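Local coordinates for malonyl CoA:acyl carrier protein malonyltransferase (Streptomyces coelicolor, PDB 1NM2), which probably transfers the malonyl group from malonyl-CoA to holo acyl carrier protein, supplying fatty acid biosynthesis, at residues 29-34 against 41-46; 152-155 against 159-162; 227-232 against 246-251. One frame throughout, in Å; residues are numbered along the deposited sequence.

Contact 1 (29-34 against 41-46); sequences DRVAAW and DLAHFG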
ATOM      1  N   ASP A  29      23.665   0.239  -5.313  1.00 19.29           N
ATOM      2  CA  ASP A  29      23.974   1.612  -5.708  1.00 20.75           C
ATOM      3  C   ASP A  29      22.725   2.504  -5.742  1.00 20.97           C
ATOM      4  O   ASP A  29      22.731   3.611  -5.197  1.00 21.23           O
ATOM      5  CB  ASP A  29      24.653   1.643  -7.084  1.00 21.03           C
ATOM      6  CG  ASP A  29      26.015   0.959  -7.085  1.00 22.33           C
ATOM      7  OD1 ASP A  29      26.837   1.262  -6.194  1.00 23.82           O
ATOM      8  OD2 ASP A  29      26.271   0.130  -7.986  1.00 22.58           O
ATOM      9  N   ARG A  30      21.655   2.030  -6.377  1.00 19.73           N
ATOM     10  CA  ARG A  30      20.432   2.827  -6.455  1.00 20.32           C
ATOM     11  C   ARG A  30      19.845   3.078  -5.071  1.00 19.45           C
ATOM     12  O   ARG A  30      19.500   4.212  -4.734  1.00 18.10           O
ATOM     13  CB  ARG A  30      19.379   2.143  -7.342  1.00 20.85           C
ATOM     14  CG  ARG A  30      19.775   2.018  -8.811  1.00 23.01           C
ATOM     15  CD  ARG A  30      18.568   1.694  -9.698  1.00 23.23           C
ATOM     16  NE  ARG A  30      17.634   2.815  -9.797  1.00 23.56           N
ATOM     17  CZ  ARG A  30      16.430   2.743 -10.365  1.00 25.44           C
ATOM     18  NH1 ARG A  30      16.009   1.596 -10.887  1.00 23.03           N
ATOM     19  NH2 ARG A  30      15.645   3.814 -10.417  1.00 21.54           N
ATOM     20  N   VAL A  31      19.743   2.022  -4.266  1.00 18.50           N
ATOM     21  CA  VAL A  31      19.184   2.151  -2.922  1.00 18.21           C
ATOM     22  C   VAL A  31      20.006   3.119  -2.063  1.00 16.97           C
ATOM     23  O   VAL A  31      19.446   3.887  -1.281  1.00 15.77           O
ATOM     24  CB  VAL A  31      19.081   0.769  -2.227  1.00 18.47           C
ATOM     25  CG1 VAL A  31      18.591   0.928  -0.799  1.00 18.76           C
ATOM     26  CG2 VAL A  31      18.123  -0.122  -3.008  1.00 16.34           C
ATOM     27  N   ALA A  32      21.328   3.088  -2.222  1.00 17.17           N
ATOM     28  CA  ALA A  32      22.210   3.976  -1.472  1.00 16.54           C
ATOM     29  C   ALA A  32      21.925   5.436  -1.828  1.00 16.22           C
ATOM     30  O   ALA A  32      21.890   6.303  -0.955  1.00 18.59           O
ATOM     31  CB  ALA A  32      23.678   3.638  -1.765  1.00 16.61           C
ATOM     32  N   ALA A  33      21.735   5.712  -3.113  1.00 15.93           N
ATOM     33  CA  ALA A  33      21.444   7.078  -3.551  1.00 15.75           C
ATOM     34  C   ALA A  33      20.105   7.523  -2.964  1.00 15.87           C
ATOM     35  O   ALA A  33      19.954   8.678  -2.563  1.00 15.02           O
ATOM     36  CB  ALA A  33      21.403   7.148  -5.072  1.00 17.45           C
ATOM     37  N   TRP A  34      19.133   6.611  -2.922  1.00 13.85           N
ATOM     38  CA  TRP A  34      17.829   6.937  -2.349  1.00 16.03           C
ATOM     39  C   TRP A  34      18.006   7.232  -0.865  1.00 16.47           C
ATOM     40  O   TRP A  34      17.477   8.220  -0.350  1.00 16.83           O
ATOM     41  CB  TRP A  34      16.841   5.777  -2.518  1.00 15.69           C
ATOM     42  CG  TRP A  34      16.441   5.494  -3.939  1.00 16.42           C
ATOM     43  CD1 TRP A  34      16.445   6.374  -4.989  1.00 16.46           C
ATOM     44  CD2 TRP A  34      15.897   4.272  -4.444  1.00 15.56           C
ATOM     45  NE1 TRP A  34      15.931   5.770  -6.113  1.00 17.65           N
ATOM     46  CE2 TRP A  34      15.586   4.481  -5.805  1.00 16.40           C
ATOM     47  CE3 TRP A  34      15.636   3.018  -3.874  1.00 17.27           C
ATOM     48  CZ2 TRP A  34      15.027   3.482  -6.607  1.00 16.23           C
ATOM     49  CZ3 TRP A  34      15.079   2.026  -4.672  1.00 15.64           C
ATOM     50  CH2 TRP A  34      14.782   2.265  -6.024  1.00 15.27           C
ATOM     51  N   ASP A  41      18.879   4.867   6.034  1.00 21.31           N
ATOM     52  CA  ASP A  41      19.639   3.740   5.500  1.00 21.70           C
ATOM     53  C   ASP A  41      18.715   2.594   5.088  1.00 20.46           C
ATOM     54  O   ASP A  41      18.535   1.624   5.827  1.00 20.04           O
ATOM     55  CB  ASP A  41      20.652   3.266   6.548  1.00 23.13           C
ATOM     56  CG  ASP A  41      21.651   2.263   5.993  1.00 25.23           C
ATOM     57  OD1 ASP A  41      22.646   1.987   6.691  1.00 26.30           O
ATOM     58  OD2 ASP A  41      21.443   1.745   4.872  1.00 26.58           O
ATOM     59  N   LEU A  42      18.137   2.715   3.898  1.00 18.71           N
ATOM     60  CA  LEU A  42      17.215   1.708   3.382  1.00 18.51           C
ATOM     61  C   LEU A  42      17.808   0.305   3.329  1.00 17.10           C
ATOM     62  O   LEU A  42      17.126  -0.664   3.644  1.00 16.69           O
ATOM     63  CB  LEU A  42      16.720   2.118   1.992  1.00 17.27           C
ATOM     64  CG  LEU A  42      15.886   3.403   1.949  1.00 19.61           C
ATOM     65  CD1 LEU A  42      15.699   3.850   0.502  1.00 18.25           C
ATOM     66  CD2 LEU A  42      14.532   3.170   2.629  1.00 17.80           C
ATOM     67  N   ALA A  43      19.073   0.197   2.934  1.00 17.22           N
ATOM     68  CA  ALA A  43      19.735  -1.101   2.854  1.00 19.43           C
ATOM     69  C   ALA A  43      19.750  -1.794   4.219  1.00 19.24           C
ATOM     70  O   ALA A  43      19.479  -2.991   4.321  1.00 18.92           O
ATOM     71  CB  ALA A  43      21.171  -0.935   2.324  1.00 20.82           C
ATOM     72  N   HIS A  44      20.057  -1.045   5.268  1.00 17.92           N
ATOM     73  CA  HIS A  44      20.085  -1.624   6.606  1.00 21.00           C
ATOM     74  C   HIS A  44      18.715  -2.147   7.041  1.00 20.28           C
ATOM     75  O   HIS A  44      18.589  -3.277   7.520  1.00 20.86           O
ATOM     76  CB  HIS A  44      20.554  -0.595   7.636  1.00 21.98           C
ATOM     77  CG  HIS A  44      20.292  -1.011   9.053  1.00 23.66           C
ATOM     78  ND1 HIS A  44      21.013  -2.001   9.685  1.00 23.61           N
ATOM     79  CD2 HIS A  44      19.349  -0.608   9.939  1.00 22.61           C
ATOM     80  CE1 HIS A  44      20.526  -2.191  10.899  1.00 23.73           C
ATOM     81  NE2 HIS A  44      19.517  -1.358  11.077  1.00 23.11           N
ATOM     82  N   PHE A  45      17.689  -1.323   6.887  1.00 19.98           N
ATOM     83  CA  PHE A  45      16.355  -1.726   7.307  1.00 20.54           C
ATOM     84  C   PHE A  45      15.774  -2.863   6.479  1.00 20.37           C
ATOM     85  O   PHE A  45      14.908  -3.593   6.948  1.00 19.79           O
ATOM     86  CB  PHE A  45      15.416  -0.519   7.305  1.00 21.58           C
ATOM     87  CG  PHE A  45      15.745   0.492   8.366  1.00 20.80           C
ATOM     88  CD1 PHE A  45      16.377   1.688   8.038  1.00 22.14           C
ATOM     89  CD2 PHE A  45      15.458   0.227   9.701  1.00 20.52           C
ATOM     90  CE1 PHE A  45      16.720   2.610   9.027  1.00 22.29           C
ATOM     91  CE2 PHE A  45      15.796   1.137  10.698  1.00 22.57           C
ATOM     92  CZ  PHE A  45      16.430   2.333  10.362  1.00 22.81           C
ATOM     93  N   GLY A  46      16.266  -3.021   5.256  1.00 19.53           N
ATOM     94  CA  GLY A  46      15.778  -4.092   4.413  1.00 19.63           C
ATOM     95  C   GLY A  46      16.597  -5.366   4.532  1.00 20.41           C
ATOM     96  O   GLY A  46      16.187  -6.410   4.025  1.00 19.39           O
TER
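Val31 and Leu42 meet where two consecutive helices, 27-38 and 42-47, joined by a short turn, pack at a steep angle; the axes of these short segments run 113° apart and come within 9.8 Å. The two side chains cross obliquely. Val31 puts its CG1 methyl anti to the backbone N (chi1 176°), which sends that branch across the gap to Leu42 CB at 3.6 Å. The same methyl lies 3.8 Å from Ala43 N, so it sits against the first turn of the second helix, where a small alanine leaves the backbone approachable. Leu42 answers with its far branch: CD1 reaches Trp34 CB at 3.8 Å, arriving at the edge of the indole, near the ring plane. Trp34 thus offers its CB and rim to the leucine, while its NE1 is hydrogen-bonded to Asp113, which also forms a salt bridge with Arg30. Branched aliphatic groups suit this buried seam because the side chains that meet across it are aliphatic carbon and the rim of an indole. Helix 57-75 touches both Val31, through Leu70, and Trp34, through Ala66. The turn is tied by Ser35 OG, which bonds to Val31 O and Leu42 N. At the start of the second helix Asp41 is the N-cap: His44 N bonds to its OD2 at 3.1 Å, meeting the oxygen from above the carboxylate plane, 70° out of it.

Contact 2 (152-155 against 159-162); sequences HLER and TPAN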
ATOM      1  N   HIS A 152     -22.162  -1.785  12.598  1.00 17.06           N
ATOM      2  CA  HIS A 152     -21.871  -1.948  14.016  1.00 17.65           C
ATOM      3  C   HIS A 152     -20.664  -1.135  14.483  1.00 18.65           C
ATOM      4  O   HIS A 152     -20.772  -0.349  15.427  1.00 18.53           O
ATOM      5  CB  HIS A 152     -21.638  -3.428  14.339  1.00 19.21           C
ATOM      6  CG  HIS A 152     -21.452  -3.708  15.799  1.00 19.35           C
ATOM      7  ND1 HIS A 152     -22.511  -3.885  16.664  1.00 21.86           N
ATOM      8  CD2 HIS A 152     -20.332  -3.814  16.552  1.00 20.72           C
ATOM      9  CE1 HIS A 152     -22.051  -4.091  17.886  1.00 23.01           C
ATOM     10  NE2 HIS A 152     -20.731  -4.053  17.845  1.00 20.62           N
ATOM     11  N   LEU A 153     -19.515  -1.322  13.838  1.00 17.67           N
ATOM     12  CA  LEU A 153     -18.320  -0.588  14.241  1.00 18.35           C
ATOM     13  C   LEU A 153     -18.528   0.924  14.153  1.00 19.13           C
ATOM     14  O   LEU A 153     -18.079   1.660  15.028  1.00 17.83           O
ATOM     15  CB  LEU A 153     -17.110  -1.013  13.400  1.00 18.19           C
ATOM     16  CG  LEU A 153     -17.088  -0.675  11.910  1.00 19.00           C
ATOM     17  CD1 LEU A 153     -16.486   0.707  11.713  1.00 15.41           C
ATOM     18  CD2 LEU A 153     -16.261  -1.727  11.169  1.00 16.96           C
ATOM     19  N   GLU A 154     -19.214   1.385  13.107  1.00 19.33           N
ATOM     20  CA  GLU A 154     -19.468   2.813  12.952  1.00 21.29           C
ATOM     21  C   GLU A 154     -20.387   3.319  14.060  1.00 21.54           C
ATOM     22  O   GLU A 154     -20.226   4.443  14.547  1.00 19.31           O
ATOM     23  CB  GLU A 154     -20.092   3.113  11.586  1.00 21.96           C
ATOM     24  CG  GLU A 154     -19.159   2.830  10.423  1.00 25.15           C
ATOM     25  CD  GLU A 154     -19.711   3.298   9.091  1.00 26.10           C
ATOM     26  OE1 GLU A 154     -20.905   3.049   8.811  1.00 29.61           O
ATOM     27  OE2 GLU A 154     -18.945   3.905   8.318  1.00 26.61           O
ATOM     28  N   ARG A 155     -21.349   2.489  14.453  1.00 22.89           N
ATOM     29  CA  ARG A 155     -22.268   2.869  15.520  1.00 24.72           C
ATOM     30  C   ARG A 155     -21.496   3.045  16.822  1.00 23.85           C
ATOM     31  O   ARG A 155     -21.891   3.821  17.689  1.00 24.12           O
ATOM     32  CB  ARG A 155     -23.338   1.800  15.721  1.00 26.96           C
ATOM     33  CG  ARG A 155     -24.680   2.117  15.092  1.00 31.63           C
ATOM     34  CD  ARG A 155     -25.709   1.117  15.583  1.00 35.22           C
ATOM     35  NE  ARG A 155     -25.759   1.109  17.041  1.00 36.79           N
ATOM     36  CZ  ARG A 155     -25.711   0.010  17.789  1.00 38.33           C
ATOM     37  NH1 ARG A 155     -25.612  -1.182  17.217  1.00 38.31           N
ATOM     38  NH2 ARG A 155     -25.760   0.107  19.111  1.00 38.63           N
ATOM     39  N   THR A 159     -14.332   3.787  12.335  1.00 16.24           N
ATOM     40  CA  THR A 159     -14.492   4.012  10.909  1.00 18.98           C
ATOM     41  C   THR A 159     -13.917   2.801  10.179  1.00 17.75           C
ATOM     42  O   THR A 159     -12.970   2.170  10.652  1.00 18.50           O
ATOM     43  CB  THR A 159     -13.734   5.266  10.438  1.00 19.73           C
ATOM     44  OG1 THR A 159     -12.333   4.987  10.417  1.00 26.70           O
ATOM     45  CG2 THR A 159     -13.986   6.426  11.372  1.00 18.27           C
ATOM     46  N   PRO A 160     -14.505   2.435   9.033  1.00 18.14           N
ATOM     47  CA  PRO A 160     -13.989   1.283   8.290  1.00 19.14           C
ATOM     48  C   PRO A 160     -12.780   1.744   7.475  1.00 18.41           C
ATOM     49  O   PRO A 160     -12.888   2.008   6.275  1.00 20.28           O
ATOM     50  CB  PRO A 160     -15.176   0.886   7.418  1.00 17.99           C
ATOM     51  CG  PRO A 160     -15.790   2.218   7.097  1.00 18.53           C
ATOM     52  CD  PRO A 160     -15.753   2.938   8.433  1.00 19.26           C
ATOM     53  N   ALA A 161     -11.639   1.846   8.150  1.00 18.27           N
ATOM     54  CA  ALA A 161     -10.383   2.300   7.550  1.00 17.39           C
ATOM     55  C   ALA A 161      -9.911   1.488   6.348  1.00 19.12           C
ATOM     56  O   ALA A 161      -9.309   2.029   5.418  1.00 20.04           O
ATOM     57  CB  ALA A 161      -9.294   2.333   8.617  1.00 17.88           C
ATOM     58  N   ASN A 162     -10.170   0.185   6.374  1.00 18.45           N
ATOM     59  CA  ASN A 162      -9.784  -0.697   5.283  1.00 18.90           C
ATOM     60  C   ASN A 162     -10.969  -1.545   4.848  1.00 18.68           C
ATOM     61  O   ASN A 162     -11.575  -2.234   5.668  1.00 19.04           O
ATOM     62  CB  ASN A 162      -8.683  -1.680   5.709  1.00 19.26           C
ATOM     63  CG  ASN A 162      -7.273  -1.133   5.544  1.00 18.22           C
ATOM     64  OD1 ASN A 162      -6.321  -1.907   5.530  1.00 22.76           O
ATOM     65  ND2 ASN A 162      -7.124   0.178   5.443  1.00 16.31           N
TER
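Leu153 and Glu154, neighbours in the last turn of helix 146-155, meet the start of strand 159-165 with two very different side chains. Leu153 points toward the strand and touches its backbone: methyl CD1 lies 3.7 Å from Thr159 C and 3.8 Å from Pro160 N, against the peptide link that joins the two residues. The same methyl is 4.0 Å from Pro160 CD, so it packs on the peptide bond and the ring together. Glu154 reaches the proline from the more exposed side. Its chain is extended beyond CG and crosses the pyrrolidine ring at about a right angle, bringing OE2 to 3.3 Å from Pro160 CD; its aliphatic CG is 3.9 Å from that same carbon. A glutamate suits this exposed side, since its methylenes can lie against the ring while the carboxylate stays near the surface.

What positions these groups lies one shell out. The leucine holds its CG between the backbone N and the carbonyl carbon (chi1 67°), a crowded position for a helix residue, and this rotation carries CD1 over to the Thr159-Pro160 peptide. Its side chain also packs on Leu141 of strand 136-143 and on Ile169 and Ala171 of strand 168-172. Proline, whose ring holds phi near the -81° found here, fits the centre of an inverse gamma turn, closed by a weak bond from Ala161 N to Thr159 O at 2.9 Å. Beyond it, Ala161 and Asn162 both face Val170, a classic beta bulge, and Asn162 ND2 bonds to Ala161 O. Strands and helices from 136 to 194 follow a beta-alpha-beta-beta-alpha-beta order, a ferredoxin-like subdomain, and this contact is where its first helix leads into its second strand.

Contact 3 (227-232 against 246-251); sequences VTYVSN and DRLVGQ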
ATOM      1  N   VAL A 227      -0.131   5.453 -17.683  1.00 23.82           N
ATOM      2  CA  VAL A 227      -0.793   4.161 -17.606  1.00 23.19           C
ATOM      3  C   VAL A 227      -2.002   4.367 -16.698  1.00 22.99           C
ATOM      4  O   VAL A 227      -1.959   5.202 -15.791  1.00 21.88           O
ATOM      5  CB  VAL A 227       0.129   3.096 -16.976  1.00 25.19           C
ATOM      6  CG1 VAL A 227      -0.531   1.732 -17.044  1.00 25.11           C
ATOM      7  CG2 VAL A 227       1.477   3.082 -17.687  1.00 26.83           C
ATOM      8  N   THR A 228      -3.075   3.621 -16.941  1.00 22.14           N
ATOM      9  CA  THR A 228      -4.281   3.744 -16.131  1.00 21.77           C
ATOM     10  C   THR A 228      -3.939   3.606 -14.647  1.00 21.10           C
ATOM     11  O   THR A 228      -3.352   2.610 -14.226  1.00 20.99           O
ATOM     12  CB  THR A 228      -5.312   2.672 -16.518  1.00 22.51           C
ATOM     13  OG1 THR A 228      -5.619   2.790 -17.914  1.00 23.82           O
ATOM     14  CG2 THR A 228      -6.589   2.850 -15.707  1.00 23.01           C
ATOM     15  N   TYR A 229      -4.307   4.615 -13.864  1.00 20.00           N
ATOM     16  CA  TYR A 229      -4.032   4.633 -12.429  1.00 18.68           C
ATOM     17  C   TYR A 229      -5.337   4.497 -11.633  1.00 17.97           C
ATOM     18  O   TYR A 229      -6.199   5.374 -11.693  1.00 19.25           O
ATOM     19  CB  TYR A 229      -3.331   5.946 -12.063  1.00 18.18           C
ATOM     20  CG  TYR A 229      -2.945   6.059 -10.606  1.00 17.55           C
ATOM     21  CD1 TYR A 229      -1.687   5.655 -10.164  1.00 18.15           C
ATOM     22  CD2 TYR A 229      -3.855   6.539  -9.663  1.00 18.24           C
ATOM     23  CE1 TYR A 229      -1.342   5.727  -8.813  1.00 18.51           C
ATOM     24  CE2 TYR A 229      -3.524   6.609  -8.317  1.00 18.77           C
ATOM     25  CZ  TYR A 229      -2.269   6.203  -7.900  1.00 19.03           C
ATOM     26  OH  TYR A 229      -1.954   6.253  -6.564  1.00 21.28           O
ATOM     27  N   VAL A 230      -5.471   3.404 -10.885  1.00 17.89           N
ATOM     28  CA  VAL A 230      -6.671   3.146 -10.086  1.00 17.68           C
ATOM     29  C   VAL A 230      -6.449   3.599  -8.646  1.00 18.00           C
ATOM     30  O   VAL A 230      -5.499   3.162  -7.994  1.00 17.03           O
ATOM     31  CB  VAL A 230      -7.027   1.641 -10.103  1.00 17.20           C
ATOM     32  CG1 VAL A 230      -8.301   1.388  -9.301  1.00 17.51           C
ATOM     33  CG2 VAL A 230      -7.216   1.173 -11.540  1.00 17.03           C
ATOM     34  N   SER A 231      -7.349   4.449  -8.152  1.00 16.98           N
ATOM     35  CA  SER A 231      -7.246   5.021  -6.805  1.00 16.88           C
ATOM     36  C   SER A 231      -8.013   4.359  -5.652  1.00 16.66           C
ATOM     37  O   SER A 231      -9.166   3.943  -5.803  1.00 16.88           O
ATOM     38  CB  SER A 231      -7.626   6.509  -6.877  1.00 14.54           C
ATOM     39  OG  SER A 231      -7.811   7.081  -5.592  1.00 16.58           O
ATOM     40  N   ASN A 232      -7.352   4.304  -4.491  1.00 16.75           N
ATOM     41  CA  ASN A 232      -7.896   3.727  -3.256  1.00 17.64           C
ATOM     42  C   ASN A 232      -9.152   4.414  -2.729  1.00 17.00           C
ATOM     43  O   ASN A 232      -9.970   3.796  -2.054  1.00 17.03           O
ATOM     44  CB  ASN A 232      -6.860   3.799  -2.131  1.00 17.41           C
ATOM     45  CG  ASN A 232      -5.809   2.726  -2.222  1.00 17.58           C
ATOM     46  OD1 ASN A 232      -4.941   2.639  -1.361  1.00 18.59           O
ATOM     47  ND2 ASN A 232      -5.875   1.901  -3.262  1.00 16.72           N
ATOM     48  N   ASP A 246      -3.287  14.895  -5.183  1.00 18.23           N
ATOM     49  CA  ASP A 246      -4.208  15.374  -4.160  1.00 17.96           C
ATOM     50  C   ASP A 246      -4.845  14.186  -3.447  1.00 18.38           C
ATOM     51  O   ASP A 246      -5.019  14.211  -2.227  1.00 16.68           O
ATOM     52  CB  ASP A 246      -5.296  16.279  -4.758  1.00 18.74           C
ATOM     53  CG  ASP A 246      -4.751  17.624  -5.239  1.00 20.78           C
ATOM     54  OD1 ASP A 246      -3.746  18.108  -4.682  1.00 21.36           O
ATOM     55  OD2 ASP A 246      -5.339  18.210  -6.168  1.00 22.35           O
ATOM     56  N   ARG A 247      -5.185  13.147  -4.208  1.00 17.38           N
ATOM     57  CA  ARG A 247      -5.785  11.950  -3.632  1.00 17.30           C
ATOM     58  C   ARG A 247      -4.814  11.246  -2.681  1.00 18.21           C
ATOM     59  O   ARG A 247      -5.217  10.784  -1.610  1.00 19.10           O
ATOM     60  CB  ARG A 247      -6.229  10.993  -4.741  1.00 17.28           C
ATOM     61  CG  ARG A 247      -7.535  11.392  -5.401  1.00 18.13           C
ATOM     62  CD  ARG A 247      -7.858  10.519  -6.600  1.00 17.69           C
ATOM     63  NE  ARG A 247      -9.212  10.774  -7.088  1.00 17.63           N
ATOM     64  CZ  ARG A 247     -10.215   9.903  -7.001  1.00 16.82           C
ATOM     65  NH1 ARG A 247     -10.020   8.710  -6.444  1.00 11.66           N
ATOM     66  NH2 ARG A 247     -11.414  10.229  -7.465  1.00 12.80           N
ATOM     67  N   LEU A 248      -3.540  11.165  -3.068  1.00 17.27           N
ATOM     68  CA  LEU A 248      -2.517  10.535  -2.230  1.00 17.07           C
ATOM     69  C   LEU A 248      -2.419  11.256  -0.886  1.00 17.33           C
ATOM     70  O   LEU A 248      -2.373  10.626   0.170  1.00 16.63           O
ATOM     71  CB  LEU A 248      -1.139  10.595  -2.909  1.00 18.44           C
ATOM     72  CG  LEU A 248      -0.830   9.732  -4.135  1.00 20.49           C
ATOM     73  CD1 LEU A 248       0.516  10.152  -4.720  1.00 21.41           C
ATOM     74  CD2 LEU A 248      -0.800   8.258  -3.738  1.00 18.80           C
ATOM     75  N   VAL A 249      -2.379  12.583  -0.935  1.00 16.46           N
ATOM     76  CA  VAL A 249      -2.268  13.386   0.278  1.00 17.85           C
ATOM     77  C   VAL A 249      -3.477  13.212   1.195  1.00 18.89           C
ATOM     78  O   VAL A 249      -3.330  13.096   2.411  1.00 20.18           O
ATOM     79  CB  VAL A 249      -2.109  14.880  -0.065  1.00 17.70           C
ATOM     80  CG1 VAL A 249      -2.006  15.706   1.213  1.00 16.39           C
ATOM     81  CG2 VAL A 249      -0.868  15.086  -0.929  1.00 16.82           C
ATOM     82  N   GLY A 250      -4.666  13.190   0.602  1.00 19.71           N
ATOM     83  CA  GLY A 250      -5.884  13.031   1.377  1.00 18.81           C
ATOM     84  C   GLY A 250      -6.128  11.624   1.891  1.00 18.14           C
ATOM     85  O   GLY A 250      -6.724  11.459   2.955  1.00 17.93           O
ATOM     86  N   GLN A 251      -5.661  10.615   1.154  1.00 16.77           N
ATOM     87  CA  GLN A 251      -5.856   9.216   1.536  1.00 16.79           C
ATOM     88  C   GLN A 251      -5.335   8.812   2.910  1.00 15.95           C
ATOM     89  O   GLN A 251      -5.791   7.815   3.466  1.00 16.82           O
ATOM     90  CB  GLN A 251      -5.245   8.262   0.492  1.00 18.34           C
ATOM     91  CG  GLN A 251      -6.196   7.854  -0.636  1.00 20.15           C
ATOM     92  CD  GLN A 251      -7.519   7.305  -0.122  1.00 20.29           C
ATOM     93  OE1 GLN A 251      -7.578   6.236   0.507  1.00 21.67           O
ATOM     94  NE2 GLN A 251      -8.589   8.039  -0.379  1.00 18.34           N
TER
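The edge strand 228-229 of the parallel sheet, with the loop that follows it, packs here against helix 241-251. Ser231 points its CB toward the helix, and OG, anti to the backbone N (chi1 168°), takes a weak hydrogen bond from Arg247 NH1 at 2.9 Å with an N-H...O angle of 149°. The hydroxyl lies at the edge of the guanidinium, in its plane, reached by an arginine chain extended from CG to NE. Arg247 NH1 also forms a salt bridge with Asp234, while Ser231 OG accepts from Lys233 N. With a leucine in place of Arg247, Asp234 would probably lose its charged mate and Ser231 OG a donor. This sheet belongs to the alpha/beta hydrolase-like core, and Asn232 sits close to its probable nucleophile elbow, with OD1 accepting from Ser98 N and ND2 donating to Gly96 O. A short polar amide suits that spot, and its CB lies beside the Gln251 side chain. Nearer the strand, the OH end of Tyr229, bonded to Glu101 O, meets Leu248: the phenol OH has Leu248 CD2 at 3.7 Å.

How the contacts relate
The three contacts follow one another along one acyl transferase domain without touching. No two share a helix or strand: contact 1 joins helices alone, contacts 2 and 3 a helix to a strand or the loop after it. Contact 3 lies deepest, its centre about 11 Å from the chain's; contacts 1 and 2 lie about 20 Å out, on opposite sides. Contact 1 is nevertheless buried, whereas contact 2, at the mixed sheet, is open to solvent at Glu154. Chemistry follows place: contact 1 joins side chains by apolar contacts without a hydrogen bond, contact 2 sets a leucine and a carboxylate on proline, and contact 3 has a weak arginine-serine bond, with Asn232 beside the probable nucleophile elbow.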